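PDB 3KBQ: protein Ta0487, which is of unknown function but belongs to the CinA family and probably binds molybdopterin through the domain that makes up this construct. Local coordinates for residues B[29-34]-B[160-165]; B[54-59]-B[147-152]; B[13-16]-B[21-24]; B[9-14]-B[50-55]. All coordinates share one frame; numbering follows the deposited sequence.

Contact 1 of 4, residues B[29-34]-B[160-165]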
loop_
_atom_site.group_PDB
_atom_site.type_symbol
_atom_site.label_atom_id
_atom_site.label_comp_id
_atom_site.label_asym_id
_atom_site.label_seq_id
_atom_site.Cartn_x
_atom_site.Cartn_y
_atom_site.Cartn_z
ATOM N N GLY B 29 0.135 -5.302 10.129
ATOM C CA GLY B 29 -1.317 -5.440 10.063
ATOM C C GLY B 29 -1.838 -6.428 11.096
ATOM O O GLY B 29 -2.835 -6.158 11.775
ATOM N N ASN B 30 -1.144 -7.563 11.215
ATOM C CA ASN B 30 -1.550 -8.588 12.160
ATOM C C ASN B 30 -1.332 -8.124 13.612
ATOM O O ASN B 30 -2.204 -8.335 14.463
ATOM C CB ASN B 30 -0.803 -9.913 11.894
ATOM C CG ASN B 30 -1.240 -11.022 12.856
ATOM O OD1 ASN B 30 -2.392 -11.449 12.858
ATOM N ND2 ASN B 30 -0.332 -11.454 13.685
ATOM N N PHE B 31 -0.193 -7.470 13.876
ATOM C CA PHE B 31 0.136 -6.949 15.212
ATOM C C PHE B 31 -0.935 -5.957 15.654
ATOM O O PHE B 31 -1.433 -6.062 16.764
ATOM C CB PHE B 31 1.527 -6.306 15.214
ATOM C CG PHE B 31 1.950 -5.716 16.563
ATOM C CD1 PHE B 31 2.662 -6.480 17.479
ATOM C CD2 PHE B 31 1.684 -4.382 16.876
ATOM C CE1 PHE B 31 3.064 -5.931 18.730
ATOM C CE2 PHE B 31 2.088 -3.831 18.128
ATOM C CZ PHE B 31 2.774 -4.624 19.038
ATOM N N LEU B 32 -1.306 -5.033 14.761
ATOM C CA LEU B 32 -2.294 -3.991 15.106
ATOM C C LEU B 32 -3.692 -4.593 15.300
ATOM O O LEU B 32 -4.383 -4.246 16.269
ATOM C CB LEU B 32 -2.350 -2.905 14.033
ATOM C CG LEU B 32 -1.017 -2.152 13.867
ATOM C CD1 LEU B 32 -1.060 -1.273 12.647
ATOM C CD2 LEU B 32 -0.792 -1.365 15.156
ATOM N N THR B 33 -4.086 -5.466 14.376
ATOM C CA THR B 33 -5.339 -6.243 14.494
ATOM C C THR B 33 -5.420 -6.995 15.813
ATOM O O THR B 33 -6.475 -6.980 16.509
ATOM C CB THR B 33 -5.519 -7.246 13.315
ATOM O OG1 THR B 33 -5.518 -6.527 12.097
ATOM C CG2 THR B 33 -6.901 -8.030 13.397
ATOM N N TYR B 34 -4.326 -7.661 16.152
ATOM C CA TYR B 34 -4.224 -8.408 17.379
ATOM C C TYR B 34 -4.481 -7.496 18.578
ATOM O O TYR B 34 -5.098 -7.942 19.549
ATOM C CB TYR B 34 -2.838 -9.041 17.538
ATOM C CG TYR B 34 -2.689 -9.980 18.737
ATOM C CD1 TYR B 34 -3.120 -11.320 18.681
ATOM C CD2 TYR B 34 -2.104 -9.525 19.924
ATOM C CE1 TYR B 34 -2.966 -12.187 19.799
ATOM C CE2 TYR B 34 -1.986 -10.373 21.067
ATOM C CZ TYR B 34 -2.393 -11.689 20.981
ATOM O OH TYR B 34 -2.210 -12.499 22.080
ATOM N N LEU B 160 11.514 -3.863 17.405
ATOM C CA LEU B 160 11.130 -2.529 17.895
ATOM C C LEU B 160 9.603 -2.379 18.101
ATOM O O LEU B 160 9.134 -1.759 19.069
ATOM C CB LEU B 160 11.635 -1.473 16.916
ATOM C CG LEU B 160 13.121 -1.055 16.961
ATOM C CD1 LEU B 160 13.507 -0.524 15.628
ATOM C CD2 LEU B 160 13.344 0.042 17.924
ATOM N N LEU B 161 8.829 -2.963 17.193
ATOM C CA LEU B 161 7.381 -2.904 17.316
ATOM C C LEU B 161 6.935 -3.580 18.610
ATOM O O LEU B 161 6.116 -3.022 19.376
ATOM C CB LEU B 161 6.688 -3.483 16.060
ATOM C CG LEU B 161 5.185 -3.267 15.982
ATOM C CD1 LEU B 161 4.865 -1.792 16.150
ATOM C CD2 LEU B 161 4.617 -3.817 14.617
ATOM N N LYS B 162 7.515 -4.752 18.876
ATOM C CA LYS B 162 7.289 -5.451 20.146
ATOM C C LYS B 162 7.716 -4.677 21.404
ATOM O O LYS B 162 6.986 -4.663 22.382
ATOM C CB LYS B 162 7.822 -6.895 20.092
ATOM C CG LYS B 162 6.781 -7.790 19.386
ATOM C CD LYS B 162 7.196 -9.232 19.103
ATOM C CE LYS B 162 7.868 -9.354 17.746
ATOM N NZ LYS B 162 9.326 -9.099 17.892
ATOM N N ALA B 163 8.851 -3.999 21.357
ATOM C CA ALA B 163 9.295 -3.103 22.430
ATOM C C ALA B 163 8.374 -1.876 22.671
ATOM O O ALA B 163 8.404 -1.278 23.752
ATOM C CB ALA B 163 10.716 -2.646 22.167
ATOM N N MET B 164 7.598 -1.500 21.648
ATOM C CA MET B 164 6.664 -0.360 21.689
ATOM C C MET B 164 5.242 -0.761 22.097
ATOM O O MET B 164 4.342 0.077 22.073
ATOM C CB MET B 164 6.567 0.300 20.296
ATOM C CG MET B 164 7.768 1.158 19.892
ATOM S SD MET B 164 8.219 2.262 21.272
ATOM C CE MET B 164 6.727 3.248 21.343
ATOM N N GLU B 165 5.030 -2.029 22.455
ATOM C CA GLU B 165 3.665 -2.553 22.585
ATOM C C GLU B 165 2.866 -1.844 23.676
ATOM O O GLU B 165 1.640 -1.711 23.577
ATOM C CB GLU B 165 3.679 -4.052 22.830
ATOM C CG GLU B 165 2.319 -4.691 22.915
ATOM C CD GLU B 165 2.421 -6.199 23.054
ATOM O OE1 GLU B 165 3.476 -6.761 22.682
ATOM O OE2 GLU B 165 1.451 -6.831 23.537
#
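L161 lies over a face of the F31 ring where helix 23-34 packs against helix 154-163. The two helices lie side by side on one face of the mixed sheet of the probable molybdopterin-binding domain, the face where L161 meets L150. L161 is the first residue to meet the ring. Its CG sits 3.9 Å from the centroid of the F31 ring and only 15° off the ring normal, so this is a CH-pi contact. L161 CD2 reaches F31 CD2 at 3.7 Å. The two side chains run past each other in opposite directions. F31 is extended to do this, with CG anti to the backbone N (chi1 179°). Its far end meets the backbone of the other helix, with F31 CZ 3.7 Å from L161 O. The same leucine also packs on F27 and I28 of helix 23-34. K162 follows and contributes little: its CG lies 4.2 Å from F31 CE1, and its amine is weakly bonded to E158 O. With an alanine in place of F31, L161 would probably lose the ring it lies on, and a gap would open between the two helices. E165 ends the segment. Its CB lies at the ring edge, in plane, and its CG is 3.9 Å from F31 CZ. The carboxylate is anchored by OE2 to NE2 of H35, whose ND1 bonds to F31 O and whose ring meets the F31 ring. The carboxylate stands nearly perpendicular to the F31 ring, at 89°, with E165 OE1 4.1 Å from F31 CE1.

Contact 2 of 4, residues B[54-59]-B[147-152]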
loop_
_atom_site.group_PDB
_atom_site.type_symbol
_atom_site.label_atom_id
_atom_site.label_comp_id
_atom_site.label_asym_id
_atom_site.label_seq_id
_atom_site.Cartn_x
_atom_site.Cartn_y
_atom_site.Cartn_z
ATOM N N TRP B 54 3.346 12.602 1.446
ATOM C CA TRP B 54 1.975 12.308 1.022
ATOM C C TRP B 54 1.354 11.174 1.866
ATOM O O TRP B 54 0.268 11.334 2.393
ATOM C CB TRP B 54 1.853 12.065 -0.512
ATOM C CG TRP B 54 0.516 11.518 -0.883
ATOM C CD1 TRP B 54 -0.683 12.240 -1.064
ATOM C CD2 TRP B 54 0.178 10.137 -1.022
ATOM N NE1 TRP B 54 -1.709 11.342 -1.310
ATOM C CE2 TRP B 54 -1.212 10.063 -1.297
ATOM C CE3 TRP B 54 0.920 8.945 -0.933
ATOM C CZ2 TRP B 54 -1.877 8.836 -1.494
ATOM C CZ3 TRP B 54 0.263 7.719 -1.155
ATOM C CH2 TRP B 54 -1.133 7.689 -1.433
ATOM N N ALA B 55 2.066 10.061 1.995
ATOM C CA ALA B 55 1.543 8.864 2.649
ATOM C C ALA B 55 1.277 9.167 4.132
ATOM O O ALA B 55 0.197 8.876 4.640
ATOM C CB ALA B 55 2.526 7.699 2.479
ATOM N N PHE B 56 2.215 9.831 4.799
ATOM C CA PHE B 56 2.016 10.144 6.222
ATOM C C PHE B 56 0.818 11.068 6.401
ATOM O O PHE B 56 0.028 10.866 7.302
ATOM C CB PHE B 56 3.279 10.786 6.890
ATOM C CG PHE B 56 4.316 9.781 7.343
ATOM C CD1 PHE B 56 4.076 8.939 8.433
ATOM C CD2 PHE B 56 5.542 9.677 6.673
ATOM C CE1 PHE B 56 5.004 8.006 8.826
ATOM C CE2 PHE B 56 6.507 8.738 7.082
ATOM C CZ PHE B 56 6.250 7.907 8.161
ATOM N N ARG B 57 0.693 12.094 5.569
ATOM C CA ARG B 57 -0.438 13.012 5.694
ATOM C C ARG B 57 -1.816 12.350 5.499
ATOM O O ARG B 57 -2.737 12.524 6.304
ATOM C CB ARG B 57 -0.294 14.181 4.703
ATOM C CG ARG B 57 0.907 15.113 4.992
ATOM C CD ARG B 57 0.963 15.465 6.477
ATOM N NE ARG B 57 -0.247 16.158 6.930
ATOM C CZ ARG B 57 -0.299 17.464 7.135
ATOM N NH1 ARG B 57 0.787 18.190 6.892
ATOM N NH2 ARG B 57 -1.427 18.049 7.583
ATOM N N VAL B 58 -1.957 11.614 4.416
ATOM C CA VAL B 58 -3.168 10.816 4.251
ATOM C C VAL B 58 -3.404 9.814 5.404
ATOM O O VAL B 58 -4.527 9.764 5.931
ATOM C CB VAL B 58 -3.233 10.142 2.890
ATOM C CG1 VAL B 58 -4.562 9.480 2.716
ATOM C CG2 VAL B 58 -3.125 11.264 1.818
ATOM N N ALA B 59 -2.369 9.064 5.791
ATOM C CA ALA B 59 -2.525 8.127 6.876
ATOM C C ALA B 59 -3.063 8.835 8.119
ATOM O O ALA B 59 -3.992 8.328 8.802
ATOM C CB ALA B 59 -1.167 7.349 7.161
ATOM N N VAL B 147 2.724 8.195 15.791
ATOM C CA VAL B 147 3.351 7.753 14.562
ATOM C C VAL B 147 4.580 6.966 15.004
ATOM O O VAL B 147 5.395 7.461 15.789
ATOM C CB VAL B 147 3.772 8.908 13.668
ATOM C CG1 VAL B 147 4.415 8.372 12.391
ATOM C CG2 VAL B 147 2.567 9.773 13.262
ATOM N N ILE B 148 4.664 5.725 14.574
ATOM C CA ILE B 148 5.817 4.853 14.879
ATOM C C ILE B 148 6.564 4.610 13.563
ATOM O O ILE B 148 5.975 4.098 12.594
ATOM C CB ILE B 148 5.339 3.489 15.428
ATOM C CG1 ILE B 148 4.527 3.666 16.725
ATOM C CG2 ILE B 148 6.509 2.535 15.658
ATOM C CD1 ILE B 148 5.384 3.611 17.943
ATOM N N ILE B 149 7.845 4.961 13.519
ATOM C CA ILE B 149 8.616 4.902 12.268
ATOM C C ILE B 149 9.720 3.871 12.508
ATOM O O ILE B 149 10.530 4.049 13.440
ATOM C CB ILE B 149 9.161 6.315 11.915
ATOM C CG1 ILE B 149 8.001 7.290 11.661
ATOM C CG2 ILE B 149 10.147 6.287 10.678
ATOM C CD1 ILE B 149 8.495 8.777 11.549
ATOM N N LEU B 150 9.715 2.793 11.709
ATOM C CA LEU B 150 10.530 1.594 11.970
ATOM C C LEU B 150 11.458 1.316 10.802
ATOM O O LEU B 150 11.169 1.764 9.689
ATOM C CB LEU B 150 9.629 0.386 12.185
ATOM C CG LEU B 150 8.606 0.488 13.331
ATOM C CD1 LEU B 150 7.673 -0.730 13.389
ATOM C CD2 LEU B 150 9.404 0.663 14.593
ATOM N N PRO B 151 12.584 0.616 11.051
ATOM C CA PRO B 151 13.478 0.131 9.968
ATOM C C PRO B 151 12.757 -0.877 9.118
ATOM O O PRO B 151 11.761 -1.481 9.558
ATOM C CB PRO B 151 14.589 -0.617 10.703
ATOM C CG PRO B 151 14.584 -0.060 12.120
ATOM C CD PRO B 151 13.133 0.340 12.386
ATOM N N GLY B 152 13.268 -1.094 7.915
ATOM C CA GLY B 152 12.584 -2.027 6.989
ATOM C C GLY B 152 13.126 -3.446 7.150
ATOM O O GLY B 152 12.539 -4.405 6.662
#
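F56 reaches from helix 49-62 to V147 and I149 on strand 145-150, and the contact is wholly apolar. The closer approach is F56 CE1 to V147 CG1, at 3.6 Å. The other is F56 CZ to I149 CG1, at 4.0 Å, with I149 CD1 just behind at 4.2 Å from F56 CZ. Both aliphatic groups come in obliquely to the ring. F56 CG is anti to its carbonyl carbon (chi1 -83°), which swings the ring off the helix and across to the strand. V147 and I149 are two residues apart, and both offer a branch to the ring. One aromatic contact adds to these: F84 meets the ring edge-to-face. A serine at F56 would probably leave V147 and I149 without their apolar cover and F84 without its ring partner.

Backbone hydrogen bonds fix the strand: V147 pairs with C140, which is in the disulfide with C125, I149 pairs with L138, and I148 pairs on the other side with V66 and S68. Helix 49-62 covers one face of the mixed sheet, and helix 154-163, where M157 and L160 pack on L150, covers the other, as in an alpha/beta/alpha sandwich.

Contact 3 of 4, residues B[13-16]-B[21-24]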
loop_
_atom_site.group_PDB
_atom_site.type_symbol
_atom_site.label_atom_id
_atom_site.label_comp_id
_atom_site.label_asym_id
_atom_site.label_seq_id
_atom_site.Cartn_x
_atom_site.Cartn_y
_atom_site.Cartn_z
ATOM N N ASN B 13 11.299 1.250 -2.960
ATOM C CA ASN B 13 11.142 0.954 -4.379
ATOM C C ASN B 13 11.089 -0.534 -4.696
ATOM O O ASN B 13 10.385 -0.936 -5.616
ATOM C CB ASN B 13 12.311 1.572 -5.183
ATOM C CG ASN B 13 12.310 3.099 -5.139
ATOM O OD1 ASN B 13 11.444 3.723 -4.529
ATOM N ND2 ASN B 13 13.304 3.705 -5.772
ATOM N N GLU B 14 11.848 -1.347 -3.961
ATOM C CA GLU B 14 11.905 -2.769 -4.284
ATOM C C GLU B 14 10.555 -3.477 -4.028
ATOM O O GLU B 14 10.231 -4.441 -4.708
ATOM C CB GLU B 14 13.067 -3.478 -3.551
ATOM C CG GLU B 14 12.856 -3.598 -2.021
ATOM C CD GLU B 14 12.910 -2.257 -1.268
ATOM O OE1 GLU B 14 13.422 -1.246 -1.837
ATOM O OE2 GLU B 14 12.406 -2.221 -0.112
ATOM N N ILE B 15 9.798 -2.987 -3.040
ATOM C CA ILE B 15 8.453 -3.496 -2.774
ATOM C C ILE B 15 7.567 -3.108 -3.934
ATOM O O ILE B 15 6.831 -3.945 -4.420
ATOM C CB ILE B 15 7.837 -2.964 -1.424
ATOM C CG1 ILE B 15 8.744 -3.316 -0.233
ATOM C CG2 ILE B 15 6.418 -3.501 -1.182
ATOM C CD1 ILE B 15 9.159 -4.762 -0.173
ATOM N N LEU B 16 7.595 -1.832 -4.342
ATOM C CA LEU B 16 6.712 -1.387 -5.473
ATOM C C LEU B 16 7.011 -2.179 -6.717
ATOM O O LEU B 16 6.104 -2.574 -7.479
ATOM C CB LEU B 16 6.948 0.075 -5.798
ATOM C CG LEU B 16 6.302 0.960 -4.741
ATOM C CD1 LEU B 16 6.780 2.376 -4.914
ATOM C CD2 LEU B 16 4.744 0.900 -4.822
ATOM N N VAL B 21 8.464 -9.284 -1.555
ATOM C CA VAL B 21 7.065 -9.233 -1.150
ATOM C C VAL B 21 6.918 -8.411 0.158
ATOM O O VAL B 21 7.837 -8.336 0.975
ATOM C CB VAL B 21 6.443 -10.678 -1.036
ATOM C CG1 VAL B 21 6.827 -11.400 0.293
ATOM C CG2 VAL B 21 4.949 -10.615 -1.225
ATOM N N ASN B 22 5.770 -7.791 0.367
ATOM C CA ASN B 22 5.619 -6.966 1.559
ATOM C C ASN B 22 5.268 -7.713 2.849
ATOM O O ASN B 22 4.155 -7.574 3.381
ATOM C CB ASN B 22 4.606 -5.848 1.321
ATOM C CG ASN B 22 4.801 -4.671 2.297
ATOM O OD1 ASN B 22 5.508 -4.778 3.304
ATOM N ND2 ASN B 22 4.143 -3.570 2.013
ATOM N N THR B 23 6.235 -8.410 3.417
ATOM C CA THR B 23 5.974 -9.139 4.661
ATOM C C THR B 23 5.867 -8.226 5.857
ATOM O O THR B 23 5.173 -8.560 6.804
ATOM C CB THR B 23 7.087 -10.182 5.004
ATOM O OG1 THR B 23 8.325 -9.486 5.186
ATOM C CG2 THR B 23 7.259 -11.195 3.887
ATOM N N ASN B 24 6.572 -7.089 5.855
ATOM C CA ASN B 24 6.436 -6.176 6.976
ATOM C C ASN B 24 4.987 -5.693 7.150
ATOM O O ASN B 24 4.492 -5.616 8.267
ATOM C CB ASN B 24 7.380 -4.958 6.848
ATOM C CG ASN B 24 8.839 -5.332 7.105
ATOM O OD1 ASN B 24 9.137 -6.457 7.511
ATOM N ND2 ASN B 24 9.738 -4.368 6.934
#
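I15 CG1 is anti to the carbonyl carbon (chi1 -57°), which puts CG2 anti to the backbone N, and N22 CG is likewise anti to its own backbone N (chi1 -158°). These torsions set the I15 methyl against the N22 side chain. The two side chains cross at about a right angle. I15 CG2 lies 3.9 Å from N22 CB and equally far from N22 ND2, so it rests on the length of the side chain. The other branch goes to the backbone: I15 CD1 is 4.0 Å from V21 O. These are plain van der Waals contacts, made by one isoleucine of the short helix 13-16.

N22 is buried, and both ends of its amide have polar partners: ND2 bonds to T10 OG1 near the end of strand 5-11, and OD1 accepts from the backbone N of A25. With both ends held, the amide is unlikely to flip. Both I15 and N22 also pack on V44 of strand 38-45. V21 CB leads away from helix 13-16, and the side chain packs on V21 of the second subunit.

The backbone bends sharply here. T23 N bonds to V21 O at 2.9 Å, closing an inverse gamma turn centred on N22. This turn leads straight into helix 23-34, with N22 as its N-cap: the asparagine oxygen takes up a backbone N-H of the first turn, as is typical of a helix start.

Contact 4 of 4, residues B[9-14]-B[50-55]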
loop_
_atom_site.group_PDB
_atom_site.type_symbol
_atom_site.label_atom_id
_atom_site.label_comp_id
_atom_site.label_asym_id
_atom_site.label_seq_id
_atom_site.Cartn_x
_atom_site.Cartn_y
_atom_site.Cartn_z
ATOM N N ILE B 9 2.299 2.143 6.499
ATOM C CA ILE B 9 3.036 2.696 5.389
ATOM C C ILE B 9 4.287 1.837 5.213
ATOM O O ILE B 9 4.931 1.434 6.191
ATOM C CB ILE B 9 3.462 4.161 5.653
ATOM C CG1 ILE B 9 2.230 5.095 5.778
ATOM C CG2 ILE B 9 4.432 4.640 4.481
ATOM C CD1 ILE B 9 2.613 6.471 6.435
ATOM N N THR B 10 4.609 1.529 3.964
ATOM C CA THR B 10 5.806 0.794 3.643
ATOM C C THR B 10 6.548 1.694 2.640
ATOM O O THR B 10 5.983 2.116 1.621
ATOM C CB THR B 10 5.496 -0.562 2.940
ATOM O OG1 THR B 10 4.682 -1.370 3.804
ATOM C CG2 THR B 10 6.810 -1.352 2.626
ATOM N N VAL B 11 7.809 1.976 2.924
ATOM C CA VAL B 11 8.641 2.786 2.008
ATOM C C VAL B 11 9.744 1.910 1.364
ATOM O O VAL B 11 10.496 1.257 2.078
ATOM C CB VAL B 11 9.312 3.945 2.800
ATOM C CG1 VAL B 11 10.150 4.834 1.873
ATOM C CG2 VAL B 11 8.223 4.776 3.599
ATOM N N GLY B 12 9.849 1.886 0.041
ATOM C CA GLY B 12 10.869 1.071 -0.595
ATOM C C GLY B 12 10.505 0.730 -2.035
ATOM O O GLY B 12 9.519 0.030 -2.305
ATOM N N ASN B 13 11.299 1.250 -2.960
ATOM C CA ASN B 13 11.142 0.954 -4.379
ATOM C C ASN B 13 11.089 -0.534 -4.696
ATOM O O ASN B 13 10.385 -0.936 -5.616
ATOM C CB ASN B 13 12.311 1.572 -5.183
ATOM C CG ASN B 13 12.310 3.099 -5.139
ATOM O OD1 ASN B 13 11.444 3.723 -4.529
ATOM N ND2 ASN B 13 13.304 3.705 -5.772
ATOM N N GLU B 14 11.848 -1.347 -3.961
ATOM C CA GLU B 14 11.905 -2.769 -4.284
ATOM C C GLU B 14 10.555 -3.477 -4.028
ATOM O O GLU B 14 10.231 -4.441 -4.708
ATOM C CB GLU B 14 13.067 -3.478 -3.551
ATOM C CG GLU B 14 12.856 -3.598 -2.021
ATOM C CD GLU B 14 12.910 -2.257 -1.268
ATOM O OE1 GLU B 14 13.422 -1.246 -1.837
ATOM O OE2 GLU B 14 12.406 -2.221 -0.112
ATOM N N ASP B 50 8.646 13.610 -1.222
ATOM C CA ASP B 50 7.305 14.137 -1.374
ATOM C C ASP B 50 6.304 12.978 -1.284
ATOM O O ASP B 50 5.209 13.172 -0.799
ATOM C CB ASP B 50 7.121 14.837 -2.701
ATOM C CG ASP B 50 7.810 16.210 -2.782
ATOM O OD1 ASP B 50 8.281 16.764 -1.756
ATOM O OD2 ASP B 50 7.867 16.752 -3.924
ATOM N N GLU B 51 6.683 11.797 -1.772
ATOM C CA GLU B 51 5.768 10.657 -1.772
ATOM C C GLU B 51 5.591 10.154 -0.365
ATOM O O GLU B 51 4.484 9.756 0.040
ATOM C CB GLU B 51 6.324 9.504 -2.636
ATOM C CG GLU B 51 6.369 9.863 -4.130
ATOM C CD GLU B 51 4.970 9.953 -4.717
ATOM O OE1 GLU B 51 4.312 8.904 -4.854
ATOM O OE2 GLU B 51 4.511 11.081 -5.007
ATOM N N ILE B 52 6.686 10.171 0.386
ATOM C CA ILE B 52 6.658 9.764 1.805
ATOM C C ILE B 52 5.789 10.736 2.599
ATOM O O ILE B 52 4.947 10.303 3.437
ATOM C CB ILE B 52 8.118 9.675 2.393
ATOM C CG1 ILE B 52 8.870 8.437 1.860
ATOM C CG2 ILE B 52 8.102 9.655 3.966
ATOM C CD1 ILE B 52 10.401 8.620 1.811
ATOM N N GLY B 53 5.963 12.039 2.309
ATOM C CA GLY B 53 5.183 13.066 2.984
ATOM C C GLY B 53 3.676 12.878 2.720
ATOM O O GLY B 53 2.843 13.049 3.648
ATOM N N TRP B 54 3.346 12.602 1.446
ATOM C CA TRP B 54 1.975 12.308 1.022
ATOM C C TRP B 54 1.354 11.174 1.866
ATOM O O TRP B 54 0.268 11.334 2.393
ATOM C CB TRP B 54 1.853 12.065 -0.512
ATOM C CG TRP B 54 0.516 11.518 -0.883
ATOM C CD1 TRP B 54 -0.683 12.240 -1.064
ATOM C CD2 TRP B 54 0.178 10.137 -1.022
ATOM N NE1 TRP B 54 -1.709 11.342 -1.310
ATOM C CE2 TRP B 54 -1.212 10.063 -1.297
ATOM C CE3 TRP B 54 0.920 8.945 -0.933
ATOM C CZ2 TRP B 54 -1.877 8.836 -1.494
ATOM C CZ3 TRP B 54 0.263 7.719 -1.155
ATOM C CH2 TRP B 54 -1.133 7.689 -1.433
ATOM N N ALA B 55 2.066 10.061 1.995
ATOM C CA ALA B 55 1.543 8.864 2.649
ATOM C C ALA B 55 1.277 9.167 4.132
ATOM O O ALA B 55 0.197 8.876 4.640
ATOM C CB ALA B 55 2.526 7.699 2.479
#
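V11 and I52 make one of two apolar pairs that seat helix 49-62 on strand 5-11. V11 CG1 lies 3.8 Å from I52 CD1 and just as far from I52 CG1. V11 CG2 is further off, 4.1 Å from I52 CG1. The two side chains cross at about a right angle. V11 CG1 is anti to the backbone N (chi1 -178°), and this turns that methyl to the helix. The second pair is I9 and A55. I9 CG2 stands 4.1 Å from A55 CB. I9 CD1 goes on past the methyl to the backbone, 3.8 Å from A55 C. The small alanine lets the helix come close, with the two CA atoms of I9 and A55 6.9 Å apart.

The topology is a parallel beta-alpha-beta crossover. Helix 49-62 joins strands 38-45 and 65-69, and it passes over strand 5-11, which lies between them in the sheet. I9 and V11 are among the strand residues it covers.

Polar contacts of this helix lead to the other chain. E51 forms a salt bridge from OE1 to NE of R41 of the second subunit, and the same arginine makes a cation-pi contact with W54.

Past the strand the chain turns at G12, the N-cap residue of helix 13-16. Its phi of 157° would jam any side chain against the preceding carbonyl O. A sulfate ion, probably from the crystallisation liquor, lies about 4 Å from the side chain of V11.

How the contacts relate
Contacts 2 and 4 are buried and apolar. Both use helix 49-62 over the same sheet, and I9 CD1 packs on F56 CD1 (3.5 Å) to join them. Contacts 1 and 3 are partly buried and both use helix 23-34, one near its end and one at its start. Contacts 1 and 2 both turn on a phenylalanine ring; contact 1 also has a carboxylate beside it. Contact 3 has a capping asparagine, which ties it to contact 4. A second polar bond, N24 ND2 to G152 O (2.8 Å), ties contact 3 to contact 2. Contacts 1 and 2 meet by packing alone, as where L160 CD1 lies 3.4 Å from P151 CD. All four reach the second subunit.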